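Local coordinates for hypothetical bacterial 6-phosphogluconolactonase (PDB 3SCY), which probably hydrolyses 6-phosphogluconolactone to 6-phosphogluconate, as a putative lactonase of the seven-bladed beta-propeller family, at residues G119-V124 against V139-G144. Numbering follows the deposited sequence.
Sequences GGSITV and VIEFKG
I122 pairs with I140 in the antiparallel hairpin of strands 121-126 and 138-141, the third and the fourth, outermost strand of one propeller blade. I140 N donates to I122 O (2.9 Å, N-H...O 172°), and I122 N returns a bond to I140 O. The pairing carries on past the strand end, where F142 N reaches G120 O at 3.2 Å. A water lies within hydrogen-bonding distance of both G120 O and F142 O, though it cannot donate to every acceptor around it at once. G120 O also lies in the plane of the F142 ring, at its CD2 edge.

On one face the two isoleucines run alongside each other in the same direction. I122 CG1 sits between its backbone N and carbonyl carbon (chi1 63°), and from there it meets I140 CB at 3.8 Å, while the two CD1 atoms touch at 4.0 Å. F142 brings CE2 to I122 CG2, 4.1 Å away, and stacks its ring on H180. F182 and L197 of the next blade pack on both isoleucines.

S121, T123, V139 and E141 occupy the other face. T123 CG2 rests on V139 CG2, and T123 OG1 is hydrogen-bonded to T97 O and N116 ND2. The E141 chain, bent at chi2 (-81°), carries its carboxylate back over S121 CB; a water accepts from S121 OG and donates to E141 OE2, and S121 OG is also held by N116.

G120, with positive phi, and S121 both face N116, a G1 bulge leading into the strand. These are the two outer strands of a four-stranded blade, packed face to face against the next blade, as in a seven-bladed beta-propeller.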
# COMPACT_ATOMS: atom_id res chain seq x y z
N GLY A 119 7.49 -11.14 11.07
CA GLY A 119 8.35 -12.22 10.62
C GLY A 119 9.67 -11.69 10.08
O GLY A 119 10.62 -12.45 9.97
N GLY A 120 9.71 -10.39 9.70
CA GLY A 120 10.89 -9.76 9.11
C GLY A 120 11.33 -10.56 7.90
O GLY A 120 12.47 -11.00 7.80
N SER A 121 10.37 -10.83 7.02
CA SER A 121 10.56 -11.68 5.87
C SER A 121 9.56 -11.29 4.80
O SER A 121 8.66 -10.47 5.03
CB SER A 121 10.35 -13.14 6.26
OG SER A 121 9.04 -13.34 6.77
N ILE A 122 9.70 -11.93 3.63
CA ILE A 122 8.76 -11.80 2.53
C ILE A 122 8.42 -13.21 2.06
O ILE A 122 9.26 -14.13 2.11
CB ILE A 122 9.22 -10.89 1.37
CG1 ILE A 122 10.49 -11.44 0.68
CG2 ILE A 122 9.40 -9.45 1.86
CD1 ILE A 122 10.89 -10.64 -0.59
N THR A 123 7.16 -13.41 1.68
CA THR A 123 6.70 -14.73 1.23
C THR A 123 6.20 -14.64 -0.20
O THR A 123 5.46 -13.71 -0.55
CB THR A 123 5.60 -15.28 2.18
OG1 THR A 123 6.11 -15.31 3.51
CG2 THR A 123 5.18 -16.72 1.80
N VAL A 124 6.56 -15.63 -1.03
CA VAL A 124 6.13 -15.72 -2.42
C VAL A 124 5.13 -16.86 -2.54
O VAL A 124 5.43 -17.97 -2.05
CB VAL A 124 7.36 -15.97 -3.36
CG1 VAL A 124 6.94 -16.10 -4.82
CG2 VAL A 124 8.39 -14.85 -3.20
N VAL A 139 10.18 -18.29 1.14
CA VAL A 139 10.12 -17.45 2.36
C VAL A 139 11.54 -16.90 2.50
O VAL A 139 12.48 -17.69 2.68
CB VAL A 139 9.60 -18.16 3.64
CG1 VAL A 139 9.57 -17.20 4.84
CG2 VAL A 139 8.22 -18.76 3.43
N ILE A 140 11.70 -15.59 2.32
CA ILE A 140 13.01 -14.94 2.32
C ILE A 140 13.18 -14.18 3.63
O ILE A 140 12.43 -13.23 3.88
CB ILE A 140 13.18 -14.04 1.06
CG1 ILE A 140 12.93 -14.87 -0.22
CG2 ILE A 140 14.58 -13.38 1.03
CD1 ILE A 140 12.66 -14.11 -1.50
N GLU A 141 14.11 -14.63 4.47
CA GLU A 141 14.36 -14.03 5.78
C GLU A 141 15.41 -12.94 5.69
O GLU A 141 16.31 -13.00 4.83
CB GLU A 141 14.81 -15.10 6.78
CG GLU A 141 13.74 -16.13 7.11
CD GLU A 141 12.68 -15.76 8.13
OE1 GLU A 141 12.83 -14.73 8.83
OE2 GLU A 141 11.71 -16.54 8.26
N PHE A 142 15.30 -11.94 6.56
CA PHE A 142 16.26 -10.85 6.62
C PHE A 142 16.88 -10.80 8.00
O PHE A 142 16.32 -11.36 8.95
CB PHE A 142 15.61 -9.50 6.27
CG PHE A 142 15.02 -9.50 4.88
CD1 PHE A 142 15.80 -9.20 3.78
CD2 PHE A 142 13.67 -9.80 4.68
CE1 PHE A 142 15.26 -9.24 2.48
CE2 PHE A 142 13.13 -9.85 3.39
CZ PHE A 142 13.92 -9.54 2.30
N LYS A 143 18.04 -10.16 8.10
CA LYS A 143 18.76 -10.00 9.36
C LYS A 143 19.14 -8.54 9.57
O LYS A 143 19.30 -7.78 8.61
CB LYS A 143 20.01 -10.89 9.38
CG LYS A 143 19.71 -12.38 9.45
CD LYS A 143 20.99 -13.22 9.52
CE LYS A 143 20.70 -14.70 9.56
NZ LYS A 143 21.94 -15.49 9.79
N GLY A 144 19.26 -8.16 10.83
CA GLY A 144 19.67 -6.81 11.17
C GLY A 144 18.79 -6.10 12.16
O GLY A 144 17.82 -6.66 12.69
O HOH W 1 13.80 -11.79 10.11
O HOH W 2 9.37 -15.62 8.25